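Local coordinates for phosphoserine phosphatase (Homo sapiens, PDB 6HYY), which catalyses the hydrolysis of L-3-phosphoserine to serine and phosphate, as a magnesium-dependent phosphatase of the haloacid dehalogenase-like family, at residues 13-18 / 92-97; 99-104 / 119-124; 19-24 / 113-118. All coordinates share one frame; numbering follows the deposited sequence.

Interaction 1 (13-18 / 92-97). With MG (magnesium ion), chain D; SER (serine), chain E.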
ATOM      1  N   VAL A  13       8.296   0.255 -10.001  1.00 16.64           N
ATOM      2  CA  VAL A  13       7.720  -0.757  -9.125  1.00 17.72           C
ATOM      3  C   VAL A  13       6.771  -0.054  -8.175  1.00 18.47           C
ATOM      4  O   VAL A  13       7.152   0.924  -7.525  1.00 18.41           O
ATOM      5  CB  VAL A  13       8.805  -1.512  -8.340  1.00 16.74           C
ATOM      6  CG1 VAL A  13       8.149  -2.420  -7.278  1.00 18.75           C
ATOM      7  CG2 VAL A  13       9.696  -2.315  -9.261  1.00 19.40           C
ATOM      8  N   CYS A  14       5.535  -0.528  -8.115  1.00 17.49           N
ATOM      9  CA  CYS A  14       4.532   0.011  -7.206  1.00 18.66           C
ATOM     10  C   CYS A  14       4.306  -1.002  -6.099  1.00 18.17           C
ATOM     11  O   CYS A  14       4.059  -2.176  -6.381  1.00 20.00           O
ATOM     12  CB  CYS A  14       3.201   0.289  -7.898  1.00 17.21           C
ATOM     13  SG  CYS A  14       3.340   1.442  -9.278  1.00 21.34           S
ATOM     14  N   PHE A  15       4.414  -0.551  -4.856  1.00 16.47           N
ATOM     15  CA  PHE A  15       4.184  -1.398  -3.698  1.00 18.62           C
ATOM     16  C   PHE A  15       2.864  -1.034  -3.045  1.00 18.18           C
ATOM     17  O   PHE A  15       2.610   0.144  -2.767  1.00 18.76           O
ATOM     18  CB  PHE A  15       5.274  -1.213  -2.650  1.00 16.66           C
ATOM     19  CG  PHE A  15       6.608  -1.786  -3.006  1.00 17.60           C
ATOM     20  CD1 PHE A  15       6.931  -3.105  -2.705  1.00 17.83           C
ATOM     21  CD2 PHE A  15       7.567  -0.988  -3.617  1.00 18.06           C
ATOM     22  CE1 PHE A  15       8.170  -3.627  -3.015  1.00 19.72           C
ATOM     23  CE2 PHE A  15       8.833  -1.498  -3.915  1.00 19.26           C
ATOM     24  CZ  PHE A  15       9.129  -2.828  -3.638  1.00 18.96           C
ATOM     25  N   ASP A  16       2.051  -2.050  -2.773  1.00 17.57           N
ATOM     26  CA  ASP A  16       1.006  -1.955  -1.768  1.00 17.49           C
ATOM     27  C   ASP A  16       1.634  -1.645  -0.409  1.00 18.47           C
ATOM     28  O   ASP A  16       2.728  -2.122  -0.103  1.00 19.52           O
ATOM     29  CB  ASP A  16       0.264  -3.299  -1.748  1.00 19.93           C
ATOM     30  CG  ASP A  16      -0.710  -3.439  -0.589  1.00 22.59           C
ATOM     31  OD1 ASP A  16      -1.573  -2.572  -0.431  1.00 25.73           O
ATOM     32  OD2 ASP A  16      -0.606  -4.446   0.123  1.00 28.51           O
ATOM     33  N   VAL A  17       0.940  -0.853   0.413  1.00 19.93           N
ATOM     34  CA  VAL A  17       1.476  -0.539   1.741  1.00 19.96           C
ATOM     35  C   VAL A  17       1.033  -1.543   2.812  1.00 22.36           C
ATOM     36  O   VAL A  17       1.876  -2.264   3.378  1.00 20.13           O
ATOM     37  CB  VAL A  17       1.118   0.903   2.138  1.00 18.93           C
ATOM     38  CG1 VAL A  17       1.621   1.197   3.551  1.00 20.08           C
ATOM     39  CG2 VAL A  17       1.712   1.889   1.132  1.00 22.42           C
ATOM     40  N   ASP A  18      -0.274  -1.615   3.109  1.00 21.78           N
ATOM     41  CA  ASP A  18      -0.724  -2.419   4.254  1.00 21.62           C
ATOM     42  C   ASP A  18      -0.432  -3.903   4.039  1.00 20.85           C
ATOM     43  O   ASP A  18      -0.857  -4.501   3.046  1.00 21.05           O
ATOM     44  CB  ASP A  18      -2.229  -2.274   4.539  1.00 24.41           C
ATOM     45  CG  ASP A  18      -2.652  -0.870   4.986  1.00 34.30           C
ATOM     46  OD1 ASP A  18      -1.822  -0.079   5.473  1.00 29.26           O
ATOM     47  OD2 ASP A  18      -3.860  -0.557   4.849  1.00 38.88           O
ATOM     48  N   SER A  92      16.138   0.571  -1.496  1.00 18.82           N
ATOM     49  CA  SER A  92      17.455   1.157  -1.720  1.00 17.54           C
ATOM     50  C   SER A  92      18.091   0.617  -2.994  1.00 18.14           C
ATOM     51  O   SER A  92      18.621   1.390  -3.804  1.00 20.35           O
ATOM     52  CB  SER A  92      18.351   0.879  -0.513  1.00 21.93           C
ATOM     53  OG  SER A  92      17.914   1.617   0.606  1.00 23.46           O
ATOM     54  N   ARG A  93      18.058  -0.710  -3.191  1.00 18.23           N
ATOM     55  CA  ARG A  93      18.644  -1.282  -4.401  1.00 20.44           C
ATOM     56  C   ARG A  93      17.893  -0.845  -5.651  1.00 18.71           C
ATOM     57  O   ARG A  93      18.518  -0.587  -6.688  1.00 21.76           O
ATOM     58  CB  ARG A  93      18.673  -2.810  -4.333  1.00 21.29           C
ATOM     59  CG  ARG A  93      19.557  -3.353  -3.201  1.00 23.17           C
ATOM     60  CD  ARG A  93      21.056  -3.101  -3.419  1.00 28.16           C
ATOM     61  NE  ARG A  93      21.515  -1.770  -2.984  1.00 32.48           N
ATOM     62  CZ  ARG A  93      21.508  -1.298  -1.731  1.00 32.75           C
ATOM     63  NH1 ARG A  93      21.060  -2.012  -0.714  1.00 28.78           N
ATOM     64  NH2 ARG A  93      21.946  -0.068  -1.503  1.00 37.62           N
ATOM     65  N   LEU A  94      16.565  -0.745  -5.572  1.00 17.48           N
ATOM     66  CA  LEU A  94      15.807  -0.287  -6.738  1.00 17.13           C
ATOM     67  C   LEU A  94      16.176   1.148  -7.096  1.00 20.82           C
ATOM     68  O   LEU A  94      16.397   1.481  -8.274  1.00 20.04           O
ATOM     69  CB  LEU A  94      14.309  -0.401  -6.458  1.00 17.75           C
ATOM     70  CG  LEU A  94      13.722  -1.808  -6.459  1.00 18.42           C
ATOM     71  CD1 LEU A  94      12.314  -1.796  -5.897  1.00 19.77           C
ATOM     72  CD2 LEU A  94      13.714  -2.336  -7.893  1.00 21.95           C
ATOM     73  N   GLN A  95      16.244   2.018  -6.088  1.00 18.12           N
ATOM     74  CA  GLN A  95      16.567   3.418  -6.350  1.00 19.42           C
ATOM     75  C   GLN A  95      17.995   3.573  -6.851  1.00 22.88           C
ATOM     76  O   GLN A  95      18.272   4.451  -7.681  1.00 21.42           O
ATOM     77  CB  GLN A  95      16.332   4.260  -5.090  1.00 20.50           C
ATOM     78  CG  GLN A  95      14.835   4.453  -4.733  1.00 20.52           C
ATOM     79  CD  GLN A  95      14.635   5.309  -3.495  1.00 27.30           C
ATOM     80  OE1 GLN A  95      15.539   5.444  -2.682  1.00 33.88           O
ATOM     81  NE2 GLN A  95      13.455   5.884  -3.351  1.00 33.37           N
ATOM     82  N   GLU A  96      18.905   2.711  -6.404  1.00 20.65           N
ATOM     83  CA  GLU A  96      20.277   2.769  -6.897  1.00 22.05           C
ATOM     84  C   GLU A  96      20.378   2.402  -8.374  1.00 23.35           C
ATOM     85  O   GLU A  96      21.327   2.833  -9.042  1.00 25.36           O
ATOM     86  CB  GLU A  96      21.156   1.870  -6.028  1.00 24.60           C
ATOM     87  CG  GLU A  96      21.387   2.501  -4.661  1.00 32.61           C
ATOM     88  CD  GLU A  96      22.302   1.704  -3.758  1.00 41.44           C
ATOM     89  OE1 GLU A  96      22.535   2.176  -2.619  1.00 40.04           O
ATOM     90  OE2 GLU A  96      22.786   0.624  -4.174  1.00 41.17           O
ATOM     91  N   ARG A  97      19.412   1.651  -8.906  1.00 20.62           N
ATOM     92  CA  ARG A  97      19.339   1.358 -10.330  1.00 24.18           C
ATOM     93  C   ARG A  97      18.358   2.269 -11.052  1.00 20.81           C
ATOM     94  O   ARG A  97      18.007   1.985 -12.198  1.00 22.00           O
ATOM     95  CB  ARG A  97      18.971  -0.110 -10.560  1.00 24.53           C
ATOM     96  CG  ARG A  97      20.144  -1.057 -10.308  1.00 32.76           C
ATOM     97  CD  ARG A  97      19.815  -2.527 -10.602  1.00 38.55           C
ATOM     98  NE  ARG A  97      19.677  -2.791 -12.031  1.00 35.40           N
ATOM     99  CZ  ARG A  97      18.507  -2.954 -12.635  1.00 42.82           C
ATOM    100  NH1 ARG A  97      17.385  -2.894 -11.926  1.00 40.05           N
ATOM    101  NH2 ARG A  97      18.456  -3.179 -13.941  1.00 45.45           N
TER
HETATM  102 MG    MG D 302      -2.320  -5.017   1.359  1.00 17.11          MG
HETATM  103  N   SER E 303      -5.301  -0.513   2.754  1.00 44.04           N
HETATM  104  CA  SER E 303      -4.471  -0.384   1.562  1.00 36.69           C
HETATM  105  C   SER E 303      -5.212  -0.932   0.348  1.00 33.98           C
HETATM  106  O   SER E 303      -4.650  -1.754  -0.367  1.00 46.06           O
HETATM  107  CB  SER E 303      -3.165  -1.130   1.719  1.00 37.75           C
HETATM  108  OG  SER E 303      -2.091  -0.547   1.018  1.00 32.75           O
HETATM  109  OXT SER E 303      -6.371  -0.611   0.066  1.00 51.22           O
HETATM  110  O   HOH W   1      -3.940  -3.833   1.710  1.00 33.61           O
HETATM  111  O   HOH W   2      -3.699  -5.416  -0.348  1.00 24.79           O
HETATM  112  O   HOH W   3      -3.436  -6.227   2.885  1.00 29.97           O
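Phe-15 and Leu-94 both carry CG anti to their own carbonyl carbon (chi1 -72° and -74°), and from strand and helix the two side chains run at each other from opposite directions. The methyl CD1 of Leu-94 arrives at the edge of the phenylalanine ring, near its plane, 4.0 Å from Phe-15 CE2 and just as near to CZ. The other branch of Leu-94, CD2, lies 4.2 Å from Val-13 CG2. One leucine of helix 87-96 thus straddles two residues of strand 12-16, and the contact is purely apolar and fully buried. Ile-87 and Leu-90 of the same helix also pack on Phe-15.

Beyond the ring the strand ends in a polar site. Asp-16 splits its carboxylate between two tasks: OD2 binds the magnesium ion at 2.2 Å, while OD1 accepts a 2.5 Å hydrogen bond from OG of the bound serine and forms a salt bridge with Lys-154 NZ. That serine OG is itself held by Asp-18 N at 3.0 Å, with a fairly straight N-H of 162°, and weakly by Val-17 N. Asp-18 works with both ends: its backbone O is a magnesium ligand at 2.3 Å, and its OD2 takes a 2.5 Å hydrogen bond from the serine N, while OD1 is fixed by Gly-26 N. With an alanine in place of Asp-18, the serine amino group would probably lose this acceptor and Gly-26 N its mate, though the backbone ligand to the metal could remain. Three waters and Asp-175 complete the six magnesium ligands. Two aspartates flanking one residue at the C-terminal end of a central parallel strand form the DxD signature of the haloacid dehalogenase fold, where, as in related enzymes, the first aspartate is probably the nucleophile.

Interaction 2 (99-104 / 119-124)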
ATOM      1  N   VAL A  99      15.232   2.695 -10.711  1.00 17.98           N
ATOM      2  CA  VAL A  99      13.842   2.272 -10.845  1.00 17.56           C
ATOM      3  C   VAL A  99      12.969   3.224 -10.039  1.00 21.47           C
ATOM      4  O   VAL A  99      13.298   3.560  -8.893  1.00 20.06           O
ATOM      5  CB  VAL A  99      13.687   0.824 -10.352  1.00 19.20           C
ATOM      6  CG1 VAL A  99      12.210   0.401 -10.384  1.00 21.02           C
ATOM      7  CG2 VAL A  99      14.519  -0.123 -11.183  1.00 22.31           C
ATOM      8  N   GLN A 100      11.879   3.716 -10.648  1.00 17.65           N
ATOM      9  CA  GLN A 100      10.960   4.620  -9.958  1.00 17.42           C
ATOM     10  C   GLN A 100      10.058   3.814  -9.030  1.00 18.63           C
ATOM     11  O   GLN A 100       9.410   2.861  -9.471  1.00 18.81           O
ATOM     12  CB  GLN A 100      10.138   5.412 -10.975  1.00 18.17           C
ATOM     13  CG  GLN A 100      11.054   6.250 -11.900  1.00 24.13           C
ATOM     14  CD  GLN A 100      11.933   7.214 -11.125  1.00 22.15           C
ATOM     15  OE1 GLN A 100      11.441   8.197 -10.584  1.00 28.65           O
ATOM     16  NE2 GLN A 100      13.240   6.921 -11.044  1.00 21.63           N
ATOM     17  N   VAL A 101      10.053   4.148  -7.739  1.00 17.54           N
ATOM     18  CA  VAL A 101       9.328   3.366  -6.741  1.00 17.16           C
ATOM     19  C   VAL A 101       8.153   4.177  -6.217  1.00 16.40           C
ATOM     20  O   VAL A 101       8.306   5.349  -5.850  1.00 17.71           O
ATOM     21  CB  VAL A 101      10.271   2.938  -5.609  1.00 16.72           C
ATOM     22  CG1 VAL A 101       9.496   2.148  -4.533  1.00 18.38           C
ATOM     23  CG2 VAL A 101      11.427   2.098  -6.174  1.00 18.25           C
ATOM     24  N   PHE A 102       6.977   3.542  -6.151  1.00 16.23           N
ATOM     25  CA  PHE A 102       5.747   4.206  -5.749  1.00 18.09           C
ATOM     26  C   PHE A 102       5.105   3.407  -4.633  1.00 17.44           C
ATOM     27  O   PHE A 102       5.299   2.197  -4.547  1.00 18.34           O
ATOM     28  CB  PHE A 102       4.730   4.340  -6.913  1.00 18.30           C
ATOM     29  CG  PHE A 102       5.251   5.146  -8.069  1.00 18.61           C
ATOM     30  CD1 PHE A 102       6.008   4.545  -9.052  1.00 18.51           C
ATOM     31  CD2 PHE A 102       4.980   6.499  -8.158  1.00 20.32           C
ATOM     32  CE1 PHE A 102       6.518   5.298 -10.122  1.00 19.51           C
ATOM     33  CE2 PHE A 102       5.508   7.270  -9.205  1.00 19.96           C
ATOM     34  CZ  PHE A 102       6.256   6.656 -10.192  1.00 18.58           C
ATOM     35  N   LEU A 103       4.347   4.103  -3.789  1.00 18.73           N
ATOM     36  CA  LEU A 103       3.522   3.477  -2.772  1.00 16.20           C
ATOM     37  C   LEU A 103       2.063   3.751  -3.097  1.00 17.05           C
ATOM     38  O   LEU A 103       1.690   4.900  -3.363  1.00 19.61           O
ATOM     39  CB  LEU A 103       3.863   4.016  -1.380  1.00 17.83           C
ATOM     40  CG  LEU A 103       5.294   3.840  -0.864  1.00 19.15           C
ATOM     41  CD1 LEU A 103       5.365   4.310   0.604  1.00 21.95           C
ATOM     42  CD2 LEU A 103       5.743   2.394  -0.986  1.00 20.76           C
ATOM     43  N   ILE A 104       1.239   2.705  -3.078  1.00 17.71           N
ATOM     44  CA  ILE A 104      -0.188   2.837  -3.359  1.00 18.20           C
ATOM     45  C   ILE A 104      -0.956   2.231  -2.197  1.00 23.29           C
ATOM     46  O   ILE A 104      -0.664   1.107  -1.769  1.00 24.71           O
ATOM     47  CB  ILE A 104      -0.599   2.157  -4.685  1.00 19.99           C
ATOM     48  CG1 ILE A 104       0.293   2.635  -5.826  1.00 22.13           C
ATOM     49  CG2 ILE A 104      -2.072   2.462  -4.982  1.00 25.98           C
ATOM     50  CD1 ILE A 104       0.020   1.924  -7.145  1.00 23.74           C
ATOM     51  N   LEU A 119      11.700   5.573   3.591  1.00 20.64           N
ATOM     52  CA  LEU A 119      12.245   4.813   2.465  1.00 22.52           C
ATOM     53  C   LEU A 119      12.809   5.705   1.365  1.00 23.31           C
ATOM     54  O   LEU A 119      13.081   5.214   0.254  1.00 22.43           O
ATOM     55  CB  LEU A 119      11.160   3.913   1.858  1.00 20.23           C
ATOM     56  CG  LEU A 119      10.576   2.874   2.816  1.00 19.30           C
ATOM     57  CD1 LEU A 119       9.232   2.356   2.280  1.00 19.37           C
ATOM     58  CD2 LEU A 119      11.546   1.721   3.003  1.00 19.69           C
ATOM     59  N   ASN A 120      12.943   7.005   1.628  1.00 21.81           N
ATOM     60  CA  ASN A 120      13.427   7.978   0.641  1.00 22.68           C
ATOM     61  C   ASN A 120      12.579   8.002  -0.620  1.00 23.69           C
ATOM     62  O   ASN A 120      13.084   8.297  -1.709  1.00 26.51           O
ATOM     63  CB  ASN A 120      14.876   7.714   0.283  1.00 25.94           C
ATOM     64  CG  ASN A 120      15.725   7.676   1.487  1.00 32.47           C
ATOM     65  OD1 ASN A 120      16.088   6.608   1.966  1.00 32.47           O
ATOM     66  ND2 ASN A 120      16.007   8.849   2.031  1.00 32.42           N
ATOM     67  N   ILE A 121      11.294   7.713  -0.470  1.00 21.61           N
ATOM     68  CA  ILE A 121      10.334   7.798  -1.563  1.00 21.82           C
ATOM     69  C   ILE A 121       9.673   9.171  -1.489  1.00 23.42           C
ATOM     70  O   ILE A 121       9.055   9.493  -0.458  1.00 24.35           O
ATOM     71  CB  ILE A 121       9.295   6.677  -1.465  1.00 19.23           C
ATOM     72  CG1 ILE A 121       9.975   5.308  -1.628  1.00 19.59           C
ATOM     73  CG2 ILE A 121       8.173   6.873  -2.515  1.00 20.19           C
ATOM     74  CD1 ILE A 121       9.052   4.121  -1.303  1.00 19.85           C
ATOM     75  N   PRO A 122       9.767   9.988  -2.531  1.00 24.48           N
ATOM     76  CA  PRO A 122       9.182  11.329  -2.466  1.00 26.80           C
ATOM     77  C   PRO A 122       7.671  11.280  -2.353  1.00 26.87           C
ATOM     78  O   PRO A 122       7.010  10.357  -2.840  1.00 23.74           O
ATOM     79  CB  PRO A 122       9.619  11.972  -3.793  1.00 28.69           C
ATOM     80  CG  PRO A 122       9.948  10.842  -4.678  1.00 28.63           C
ATOM     81  CD  PRO A 122      10.462   9.732  -3.801  1.00 27.01           C
ATOM     82  N   ALA A 123       7.116  12.308  -1.707  1.00 25.97           N
ATOM     83  CA  ALA A 123       5.671  12.395  -1.551  1.00 26.48           C
ATOM     84  C   ALA A 123       4.933  12.419  -2.886  1.00 27.41           C
ATOM     85  O   ALA A 123       3.767  12.009  -2.932  1.00 27.33           O
ATOM     86  CB  ALA A 123       5.305  13.632  -0.730  1.00 34.62           C
ATOM     87  N   THR A 124       5.586  12.871  -3.967  1.00 24.39           N
ATOM     88  CA  THR A 124       4.999  12.803  -5.304  1.00 26.18           C
ATOM     89  C   THR A 124       4.696  11.382  -5.737  1.00 25.16           C
ATOM     90  O   THR A 124       3.866  11.181  -6.629  1.00 25.54           O
ATOM     91  CB  THR A 124       5.934  13.419  -6.358  1.00 29.56           C
ATOM     92  OG1 THR A 124       7.199  12.738  -6.348  1.00 29.37           O
ATOM     93  CG2 THR A 124       6.152  14.892  -6.092  1.00 35.22           C
TER
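Apolar packing carries this contact, and Ile-121 is its centre. With CG1 anti to the carbonyl carbon (chi1 -64°) and the chain extended beyond it, the isoleucine sends CD1 down onto strand 100-105, where the methyl settles between two residues of one side of the sheet. Ile-121 CD1 lies 3.8 Å from Val-101 CG1, the two side chains crossing at about a right angle. On Leu-103 it meets the fork of the side chain: Leu-103 CD2 is 3.7 Å from Ile-121 CD1, with CG hardly farther and the second leucine methyl, CD1, at 4.2 Å. The shorter branch, Ile-121 CG2, lies 3.7 Å from Val-101 O, a methyl against a backbone carbonyl.

The arrangement belongs to a beta-alpha-beta crossover of the Rossmann-like core: strand 100-105 leads into helix 109-116, and the loop with Ile-121 carries the chain back to the neighbouring parallel strand 126-133. Helix 109-116 covers the same patch, Val-112 and Ala-116 lying on Leu-103. Ile-104 points to the other side of the sheet, against helix 153-165, and there it touches the bound serine.

Polar contacts do not link the two segments directly; each segment finds its polar partners elsewhere. Val-101 O, beside the isoleucine methyl, is satisfied by ND2 of Asn-125, the residue just before strand 126-133, and the backbones of Leu-103 and Asn-125 are hydrogen-bonded as well. Asn-120 takes up left-handed helical angles, with phi at +58°, where the chain turns from helix 109-116 towards the strand. Its carbonyl O accepts a hydrogen bond from Gln-95 NE2 of helix 87-96, while Ala-123 O is held by Arg-109 NH1 at the start of helix 109-116.

Interaction 3 (19-24 / 113-118)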
ATOM      1  N   SER A  19       0.259  -4.504   5.008  1.00 19.81           N
ATOM      2  CA  SER A  19       0.684  -5.898   5.037  1.00 20.21           C
ATOM      3  C   SER A  19       1.716  -6.237   3.974  1.00 18.71           C
ATOM      4  O   SER A  19       2.113  -7.396   3.860  1.00 19.12           O
ATOM      5  CB  SER A  19      -0.502  -6.864   4.938  1.00 22.99           C
ATOM      6  OG  SER A  19      -1.398  -6.604   6.003  1.00 27.49           O
ATOM      7  N   THR A  20       2.214  -5.245   3.225  1.00 20.57           N
ATOM      8  CA  THR A  20       3.304  -5.472   2.282  1.00 17.54           C
ATOM      9  C   THR A  20       4.523  -4.656   2.694  1.00 19.34           C
ATOM     10  O   THR A  20       5.471  -5.227   3.228  1.00 20.78           O
ATOM     11  CB  THR A  20       2.858  -5.154   0.855  1.00 18.00           C
ATOM     12  OG1 THR A  20       1.817  -6.079   0.507  1.00 20.68           O
ATOM     13  CG2 THR A  20       3.991  -5.351  -0.105  1.00 18.86           C
ATOM     14  N   VAL A  21       4.506  -3.340   2.513  1.00 17.35           N
ATOM     15  CA  VAL A  21       5.629  -2.504   2.950  1.00 17.42           C
ATOM     16  C   VAL A  21       5.663  -2.393   4.469  1.00 18.65           C
ATOM     17  O   VAL A  21       6.743  -2.316   5.074  1.00 18.77           O
ATOM     18  CB  VAL A  21       5.524  -1.117   2.293  1.00 17.85           C
ATOM     19  CG1 VAL A  21       6.538  -0.140   2.906  1.00 22.41           C
ATOM     20  CG2 VAL A  21       5.775  -1.240   0.810  1.00 19.96           C
ATOM     21  N   ILE A  22       4.496  -2.353   5.104  1.00 18.39           N
ATOM     22  CA  ILE A  22       4.419  -2.371   6.565  1.00 19.70           C
ATOM     23  C   ILE A  22       3.737  -3.658   7.019  1.00 21.26           C
ATOM     24  O   ILE A  22       3.031  -4.318   6.268  1.00 20.81           O
ATOM     25  CB  ILE A  22       3.692  -1.138   7.137  1.00 19.79           C
ATOM     26  CG1 ILE A  22       2.234  -1.097   6.650  1.00 20.75           C
ATOM     27  CG2 ILE A  22       4.473   0.151   6.803  1.00 21.62           C
ATOM     28  CD1 ILE A  22       1.422   0.084   7.196  1.00 23.73           C
ATOM     29  N   ARG A  23       3.948  -4.007   8.294  1.00 20.62           N
ATOM     30  CA  ARG A  23       3.432  -5.276   8.798  1.00 20.99           C
ATOM     31  C   ARG A  23       1.935  -5.220   9.068  1.00 26.32           C
ATOM     32  O   ARG A  23       1.251  -6.245   8.954  1.00 30.76           O
ATOM     33  CB  ARG A  23       4.194  -5.672  10.071  1.00 28.26           C
ATOM     34  CG  ARG A  23       5.699  -5.497   9.924  1.00 29.50           C
ATOM     35  CD  ARG A  23       6.473  -6.568  10.679  1.00 41.60           C
ATOM     36  NE  ARG A  23       6.624  -7.768   9.859  1.00 42.32           N
ATOM     37  CZ  ARG A  23       7.448  -8.776  10.130  1.00 42.74           C
ATOM     38  NH1 ARG A  23       8.223  -8.744  11.212  1.00 42.10           N
ATOM     39  NH2 ARG A  23       7.497  -9.821   9.310  1.00 44.29           N
ATOM     40  N   GLU A  24       1.414  -4.041   9.379  1.00 25.81           N
ATOM     41  CA  GLU A  24       0.061  -3.824   9.869  1.00 31.81           C
ATOM     42  C   GLU A  24      -0.831  -3.255   8.765  1.00 27.71           C
ATOM     43  O   GLU A  24      -0.386  -2.961   7.653  1.00 23.69           O
ATOM     44  CB  GLU A  24       0.097  -2.883  11.078  1.00 34.99           C
ATOM     45  CG  GLU A  24       1.153  -3.224  12.149  1.00 35.13           C
ATOM     46  CD  GLU A  24       2.440  -2.393  12.035  1.00 36.20           C
ATOM     47  OE1 GLU A  24       3.170  -2.291  13.051  1.00 39.72           O
ATOM     48  OE2 GLU A  24       2.717  -1.850  10.943  1.00 33.70           O
ATOM     49  N   GLU A 113       2.854   8.897   3.915  1.00 23.87           N
ATOM     50  CA  GLU A 113       3.977   9.798   3.682  1.00 25.42           C
ATOM     51  C   GLU A 113       5.065   9.615   4.730  1.00 25.75           C
ATOM     52  O   GLU A 113       6.249   9.769   4.417  1.00 26.72           O
ATOM     53  CB  GLU A 113       3.501  11.251   3.651  1.00 25.15           C
ATOM     54  CG  GLU A 113       2.823  11.637   2.334  1.00 29.70           C
ATOM     55  CD  GLU A 113       2.647  13.135   2.170  1.00 36.83           C
ATOM     56  OE1 GLU A 113       2.860  13.881   3.145  1.00 41.46           O
ATOM     57  OE2 GLU A 113       2.295  13.569   1.052  1.00 36.76           O
ATOM     58  N   HIS A 114       4.683   9.295   5.973  1.00 26.81           N
ATOM     59  CA  HIS A 114       5.662   8.938   6.995  1.00 29.07           C
ATOM     60  C   HIS A 114       6.453   7.698   6.581  1.00 25.11           C
ATOM     61  O   HIS A 114       7.686   7.672   6.668  1.00 26.54           O
ATOM     62  CB  HIS A 114       4.942   8.721   8.330  1.00 30.53           C
ATOM     63  CG  HIS A 114       5.784   8.066   9.381  1.00 34.11           C
ATOM     64  ND1 HIS A 114       6.699   8.762  10.144  1.00 35.68           N
ATOM     65  CD2 HIS A 114       5.847   6.779   9.796  1.00 36.41           C
ATOM     66  CE1 HIS A 114       7.291   7.929  10.983  1.00 36.37           C
ATOM     67  NE2 HIS A 114       6.794   6.720  10.788  1.00 38.99           N
ATOM     68  N   VAL A 115       5.754   6.674   6.083  1.00 23.22           N
ATOM     69  CA  VAL A 115       6.419   5.463   5.607  1.00 23.78           C
ATOM     70  C   VAL A 115       7.339   5.788   4.433  1.00 22.88           C
ATOM     71  O   VAL A 115       8.495   5.357   4.393  1.00 23.59           O
ATOM     72  CB  VAL A 115       5.369   4.400   5.235  1.00 23.31           C
ATOM     73  CG1 VAL A 115       6.001   3.214   4.535  1.00 21.87           C
ATOM     74  CG2 VAL A 115       4.617   3.953   6.465  1.00 25.15           C
ATOM     75  N   ALA A 116       6.836   6.557   3.455  1.00 22.62           N
ATOM     76  CA  ALA A 116       7.654   6.935   2.303  1.00 22.74           C
ATOM     77  C   ALA A 116       8.897   7.707   2.725  1.00 26.93           C
ATOM     78  O   ALA A 116       9.997   7.472   2.202  1.00 22.60           O
ATOM     79  CB  ALA A 116       6.825   7.767   1.331  1.00 20.83           C
ATOM     80  N   SER A 117       8.730   8.628   3.677  1.00 26.31           N
ATOM     81  CA  SER A 117       9.802   9.306   4.387  1.00 32.56           C
ATOM     82  C   SER A 117      10.320   8.480   5.548  1.00 36.99           C
ATOM     83  O   SER A 117      10.488   8.964   6.665  1.00 48.87           O
ATOM     84  CB  SER A 117       9.317  10.659   4.858  1.00 31.82           C
ATOM     85  OG  SER A 117      10.388  11.349   5.462  1.00 41.45           O
ATOM     86  N   LYS A 118      10.453   7.181   5.320  1.00 27.81           N
ATOM     87  CA  LYS A 118      11.500   6.367   5.892  1.00 26.84           C
ATOM     88  C   LYS A 118      12.265   5.653   4.799  1.00 29.76           C
ATOM     89  O   LYS A 118      13.405   5.239   5.033  1.00 31.18           O
ATOM     90  CB  LYS A 118      10.935   5.337   6.901  1.00 26.28           C
ATOM     91  CG  LYS A 118      10.806   5.910   8.320  1.00 33.95           C
ATOM     92  CD  LYS A 118       9.869   5.124   9.242  1.00 35.93           C
ATOM     93  CE  LYS A 118      10.474   3.799   9.662  1.00 38.50           C
ATOM     94  NZ  LYS A 118       9.635   3.078  10.680  1.00 38.90           N
TER
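Val-21 and Ile-22, at the exit of the short helix 17-21, face Val-115 on helix 109-116, the backbones coming nearest at Ile-22 and Val-115, whose CA atoms are 8.1 Å apart. The helical turn is of the wider pi type, and Ser-19 N is hydrogen-bonded to Glu-24 O at 3.1 Å across the loop that follows. Such a turn directly after the first strand is consistent with the squiggle of haloacid dehalogenase-like enzymes.

Val-115 uses both of its methyls. Val-115 CG1, anti to the backbone N (chi1 171°), meets Val-21 CG1 at 3.8 Å; Val-115 CG2 meets Ile-22 CG2, also at 3.8 Å, and this isoleucine methyl leans over Val-115 CG1 as well, at 4.1 Å. Ile-22 holds its longer branch, CG1, between backbone N and carbonyl carbon (chi1 62°), which leaves the single methyl CG2 to face the valine. Leu-103 of strand 100-105 touches both Val-21 and Val-115 and continues the apolar patch onto the sheet.

The contact lies close to the active site, the side chain of Ile-22 being about 7 Å from the bound serine. No hydrogen bond or charge pair spans the segments, which bury 99 Å² in all; methyl packing alone supplies no directional bond, so the fit depends on the shapes of the three side chains.

In the fold
From the N terminus, strand 12-16 opens interaction 1 and the turn of helix 17-21 opens interaction 3. The chain then runs through a long, mostly helical excursion before helix 87-96 returns to the first strand and closes interaction 1. Strand 100-105, next to 12-16 in the sheet, opens interaction 2; helix 109-116 closes interaction 3, and the loop at 119-124 closes interaction 2. Interactions 1 and 2 therefore follow in series, while interaction 3 crosses both. Between them they tie the magnesium-binding strand to helix 87-96, its helical turn to helix 109-116, and strand 100-105 to the loop that leads to the next strand, with Leu-119 CD1 touching Val-21 CG1 where interactions 2 and 3 meet.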